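Local coordinates for conserved protein (Methanothermobacter thermautotrophicus, PDB 2WNY) that is of unknown function but probably binds RNA, at residues R77-G91 against A127-L140. The protein carries 1 engineered substitution. Sequence-based numbering, arbitrary orientation.
Sequences RGRMDELEDRFDENG and AKREVAVENIRKIL
Lys128, at the N-cap of the C-terminal helix 129-139, turns its CA hydrogen to Glu89 O, in the type I turn Asp88 to Gly91. Asp88 OD1 accepts from Asn90 N, an Asx turn within the type I turn, which Gly91 closes with a positive phi that suits glycine. Arg129, with CG anti to the backbone N (chi1 -175°) and a bend at chi3, makes weak bonds from NE and, at 2.9 Å, from NH2 to Phe87 O, while one guanidinium face lies over the Asp88-Glu89 peptide. Ala132 is small enough for Gly91 O to lie 3.4 Å from its CB, and Phe87 CD1 rests beside that methyl. Val133 lays CG2 over one face of the Phe87 ring, 3.8 Å from the centroid, a CH-pi contact. Here the helix packs along the irregular connection from helix 62-76 to strand 92-98 of the antiparallel sheet, and Phe87 links it to Leu93 of that strand. An alanine in place of Phe87 would probably leave a gap beside Ala132, Val133 and Ile136. Ile136 meets the ring at its edge, CG1 lying 3.7 Å from CZ, and offers CG2 to Met80 SD. The unbranched Met80 chain, bent at chi2 (61°), sends CE to 3.4 Å from Val133 O, while its CG lies against Arg137 CG, the side chains crossing at about a right angle. Leu140 turns CD1 to both Met80 SD and Leu83 CD1, a branched apolar side chain suiting this buried site beside Phe72 and Phe76. Gly78, whose positive phi again favours glycine, donates its N-H to Leu140 O (N to O 3.2 Å, 160°).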
# COMPACT_ATOMS: atom_id res chain seq x y z
N ARG A 77 -13.35 6.57 2.13
CA ARG A 77 -14.43 7.56 1.99
C ARG A 77 -14.68 8.16 3.38
O ARG A 77 -14.88 7.42 4.34
CB ARG A 77 -15.70 6.86 1.47
CG ARG A 77 -17.02 7.68 1.44
CD ARG A 77 -17.11 8.66 0.28
NE ARG A 77 -16.90 8.03 -1.02
CZ ARG A 77 -16.80 8.69 -2.18
NH1 ARG A 77 -16.89 10.02 -2.22
NH2 ARG A 77 -16.60 8.02 -3.31
N GLY A 78 -14.59 9.49 3.47
CA GLY A 78 -14.80 10.23 4.73
C GLY A 78 -13.76 10.00 5.81
O GLY A 78 -13.98 10.34 6.97
N ARG A 79 -12.62 9.42 5.44
CA ARG A 79 -11.57 9.15 6.40
C ARG A 79 -10.29 9.87 5.98
O ARG A 79 -9.17 9.37 6.22
CB ARG A 79 -11.36 7.64 6.52
CG ARG A 79 -12.47 6.92 7.26
CD ARG A 79 -12.31 5.42 7.21
NE ARG A 79 -11.13 4.98 7.96
CZ ARG A 79 -10.73 3.72 8.07
NH1 ARG A 79 -11.41 2.74 7.49
NH2 ARG A 79 -9.65 3.42 8.78
N MET A 80 -10.44 11.03 5.36
CA MET A 80 -9.28 11.72 4.79
C MET A 80 -8.31 12.17 5.88
O MET A 80 -7.09 12.11 5.71
CB MET A 80 -9.70 12.88 3.88
CG MET A 80 -8.55 13.61 3.19
SD MET A 80 -7.54 12.59 2.08
CE MET A 80 -6.17 13.70 1.79
N ASP A 81 -8.86 12.58 7.02
CA ASP A 81 -8.06 13.05 8.14
C ASP A 81 -7.08 11.98 8.68
O ASP A 81 -6.10 12.32 9.34
CB ASP A 81 -8.97 13.58 9.25
CG ASP A 81 -9.77 12.48 9.92
OD1 ASP A 81 -10.09 11.46 9.26
OD2 ASP A 81 -10.08 12.64 11.11
N GLU A 82 -7.34 10.71 8.37
CA GLU A 82 -6.44 9.61 8.73
C GLU A 82 -5.28 9.46 7.74
O GLU A 82 -4.34 8.71 7.99
CB GLU A 82 -7.19 8.28 8.81
CG GLU A 82 -8.15 8.17 9.99
CD GLU A 82 -8.85 6.82 10.03
OE1 GLU A 82 -8.16 5.78 10.15
OE2 GLU A 82 -10.10 6.80 9.93
N LEU A 83 -5.35 10.15 6.61
CA LEU A 83 -4.37 9.97 5.54
C LEU A 83 -3.54 11.22 5.29
O LEU A 83 -2.43 11.13 4.77
CB LEU A 83 -5.06 9.54 4.23
CG LEU A 83 -5.87 8.23 4.22
CD1 LEU A 83 -6.46 8.02 2.84
CD2 LEU A 83 -5.02 7.01 4.63
N GLU A 84 -4.10 12.37 5.67
CA GLU A 84 -3.56 13.69 5.34
C GLU A 84 -2.08 13.88 5.67
O GLU A 84 -1.37 14.59 4.96
CB GLU A 84 -4.38 14.78 6.04
CG GLU A 84 -5.77 14.97 5.45
CD GLU A 84 -6.59 16.06 6.13
OE1 GLU A 84 -6.68 16.07 7.38
OE2 GLU A 84 -7.16 16.89 5.39
N ASP A 85 -1.63 13.25 6.75
CA ASP A 85 -0.25 13.42 7.22
C ASP A 85 0.68 12.34 6.67
O ASP A 85 1.88 12.36 6.91
CB ASP A 85 -0.21 13.46 8.75
CG ASP A 85 -1.09 12.39 9.38
OD1 ASP A 85 -0.77 11.19 9.21
OD2 ASP A 85 -2.08 12.76 10.04
N ARG A 86 0.11 11.40 5.91
CA ARG A 86 0.90 10.30 5.36
C ARG A 86 1.45 10.58 3.96
O ARG A 86 2.08 9.72 3.36
CB ARG A 86 0.07 9.01 5.35
CG ARG A 86 -0.48 8.58 6.70
CD ARG A 86 -1.31 7.32 6.53
NE ARG A 86 -2.32 7.18 7.58
CZ ARG A 86 -2.37 6.19 8.46
NH1 ARG A 86 -1.47 5.22 8.44
NH2 ARG A 86 -3.34 6.17 9.37
N PHE A 87 1.21 11.79 3.44
CA PHE A 87 1.73 12.20 2.13
C PHE A 87 3.14 12.77 2.28
O PHE A 87 3.40 13.48 3.26
CB PHE A 87 0.84 13.30 1.53
CG PHE A 87 -0.50 12.82 1.05
CD1 PHE A 87 -0.72 12.55 -0.30
CD2 PHE A 87 -1.56 12.66 1.95
CE1 PHE A 87 -1.97 12.12 -0.75
CE2 PHE A 87 -2.81 12.22 1.52
CZ PHE A 87 -3.02 11.94 0.16
N ASP A 88 4.03 12.53 1.32
CA ASP A 88 5.34 13.20 1.34
C ASP A 88 5.34 14.52 0.54
O ASP A 88 4.29 14.94 0.03
CB ASP A 88 6.49 12.26 0.93
CG ASP A 88 6.47 11.90 -0.57
OD1 ASP A 88 5.67 12.47 -1.34
OD2 ASP A 88 7.30 11.05 -0.96
N GLU A 89 6.50 15.16 0.44
CA GLU A 89 6.63 16.44 -0.27
C GLU A 89 6.56 16.28 -1.80
O GLU A 89 6.45 17.28 -2.52
CB GLU A 89 7.92 17.19 0.15
CG GLU A 89 9.18 16.29 0.24
CD GLU A 89 10.50 17.08 0.31
OE1 GLU A 89 10.50 18.31 0.09
OE2 GLU A 89 11.55 16.44 0.59
N ASN A 90 6.58 15.04 -2.28
CA ASN A 90 6.70 14.74 -3.71
C ASN A 90 5.47 14.14 -4.41
O ASN A 90 5.59 13.63 -5.52
CB ASN A 90 7.89 13.79 -3.94
CG ASN A 90 9.22 14.49 -3.81
OD1 ASN A 90 10.10 14.02 -3.07
ND2 ASN A 90 9.39 15.60 -4.51
N GLY A 91 4.30 14.18 -3.77
CA GLY A 91 3.10 13.60 -4.39
C GLY A 91 2.70 12.21 -3.89
O GLY A 91 1.57 11.76 -4.13
N ALA A 127 3.83 17.96 -8.81
CA ALA A 127 3.99 16.80 -7.94
C ALA A 127 4.39 17.27 -6.54
O ALA A 127 5.56 17.22 -6.16
CB ALA A 127 5.02 15.82 -8.52
N LYS A 128 3.41 17.75 -5.79
CA LYS A 128 3.65 18.35 -4.47
C LYS A 128 2.59 17.88 -3.47
O LYS A 128 1.50 17.46 -3.88
CB LYS A 128 3.65 19.88 -4.57
CG LYS A 128 4.56 20.56 -3.55
CD LYS A 128 4.68 22.08 -3.79
CE LYS A 128 3.38 22.82 -3.48
NZ LYS A 128 3.62 24.25 -3.12
N ARG A 129 2.92 17.96 -2.18
CA ARG A 129 2.03 17.44 -1.13
C ARG A 129 0.60 17.98 -1.24
O ARG A 129 -0.35 17.19 -1.25
CB ARG A 129 2.57 17.70 0.28
CG ARG A 129 1.71 17.05 1.37
CD ARG A 129 2.09 17.49 2.77
NE ARG A 129 2.94 16.52 3.45
CZ ARG A 129 4.25 16.67 3.65
NH1 ARG A 129 4.90 17.75 3.23
NH2 ARG A 129 4.92 15.72 4.29
N GLU A 130 0.46 19.30 -1.32
CA GLU A 130 -0.86 19.93 -1.31
C GLU A 130 -1.74 19.48 -2.49
O GLU A 130 -2.93 19.26 -2.32
CB GLU A 130 -0.77 21.46 -1.23
CG GLU A 130 -0.17 22.15 -2.47
CD GLU A 130 -0.35 23.66 -2.49
OE1 GLU A 130 -0.68 24.25 -1.43
OE2 GLU A 130 -0.16 24.26 -3.57
N VAL A 131 -1.13 19.34 -3.66
CA VAL A 131 -1.83 18.92 -4.86
C VAL A 131 -2.32 17.47 -4.68
O VAL A 131 -3.50 17.17 -4.92
CB VAL A 131 -0.92 19.05 -6.12
CG1 VAL A 131 -1.69 18.71 -7.39
CG2 VAL A 131 -0.33 20.45 -6.21
N ALA A 132 -1.43 16.60 -4.23
CA ALA A 132 -1.75 15.19 -4.01
C ALA A 132 -2.87 15.04 -2.97
O ALA A 132 -3.85 14.32 -3.21
CB ALA A 132 -0.51 14.42 -3.61
N VAL A 133 -2.73 15.74 -1.85
CA VAL A 133 -3.74 15.77 -0.79
C VAL A 133 -5.11 16.18 -1.34
O VAL A 133 -6.11 15.48 -1.15
CB VAL A 133 -3.30 16.72 0.37
CG1 VAL A 133 -4.47 17.06 1.28
CG2 VAL A 133 -2.16 16.10 1.16
N GLU A 134 -5.15 17.32 -2.03
CA GLU A 134 -6.40 17.82 -2.61
C GLU A 134 -7.05 16.79 -3.53
O GLU A 134 -8.26 16.56 -3.45
CB GLU A 134 -6.20 19.16 -3.34
CG GLU A 134 -7.45 19.69 -4.06
CD GLU A 134 -8.66 19.90 -3.14
OE1 GLU A 134 -8.49 19.94 -1.90
OE2 GLU A 134 -9.79 20.03 -3.66
N ASN A 135 -6.24 16.16 -4.37
CA ASN A 135 -6.72 15.17 -5.34
C ASN A 135 -7.35 13.95 -4.70
O ASN A 135 -8.39 13.47 -5.14
CB ASN A 135 -5.59 14.76 -6.29
CG ASN A 135 -5.27 15.82 -7.30
OD1 ASN A 135 -5.98 16.82 -7.43
ND2 ASN A 135 -4.18 15.63 -8.03
N ILE A 136 -6.71 13.45 -3.64
CA ILE A 136 -7.23 12.29 -2.93
C ILE A 136 -8.48 12.66 -2.11
O ILE A 136 -9.46 11.89 -2.08
CB ILE A 136 -6.13 11.63 -2.03
CG1 ILE A 136 -4.95 11.11 -2.88
CG2 ILE A 136 -6.74 10.52 -1.14
CD1 ILE A 136 -5.27 9.95 -3.85
N ARG A 137 -8.47 13.83 -1.48
CA ARG A 137 -9.61 14.29 -0.69
C ARG A 137 -10.87 14.38 -1.56
O ARG A 137 -11.97 13.96 -1.15
CB ARG A 137 -9.30 15.63 -0.03
CG ARG A 137 -10.34 16.07 1.03
CD ARG A 137 -10.32 17.58 1.22
NE ARG A 137 -10.53 18.26 -0.06
CZ ARG A 137 -11.71 18.46 -0.65
NH1 ARG A 137 -12.84 18.04 -0.08
NH2 ARG A 137 -11.76 19.09 -1.81
N LYS A 138 -10.70 14.92 -2.77
CA LYS A 138 -11.76 15.00 -3.77
C LYS A 138 -12.30 13.59 -4.09
O LYS A 138 -13.51 13.39 -4.21
CB LYS A 138 -11.25 15.68 -5.04
CG LYS A 138 -12.32 15.94 -6.11
CD LYS A 138 -13.38 16.92 -5.62
CE LYS A 138 -14.51 17.07 -6.62
NZ LYS A 138 -15.62 17.90 -6.08
N ILE A 139 -11.38 12.63 -4.23
CA ILE A 139 -11.76 11.25 -4.54
C ILE A 139 -12.50 10.61 -3.36
O ILE A 139 -13.47 9.88 -3.57
CB ILE A 139 -10.54 10.41 -5.01
CG1 ILE A 139 -10.07 10.89 -6.39
CG2 ILE A 139 -10.88 8.92 -5.04
CD1 ILE A 139 -8.62 10.43 -6.80
N LEU A 140 -12.05 10.92 -2.14
CA LEU A 140 -12.65 10.38 -0.92
C LEU A 140 -13.89 11.14 -0.44
O LEU A 140 -14.50 10.75 0.57
CB LEU A 140 -11.61 10.32 0.20
CG LEU A 140 -10.43 9.38 -0.06
CD1 LEU A 140 -9.49 9.34 1.15
CD2 LEU A 140 -10.90 7.96 -0.45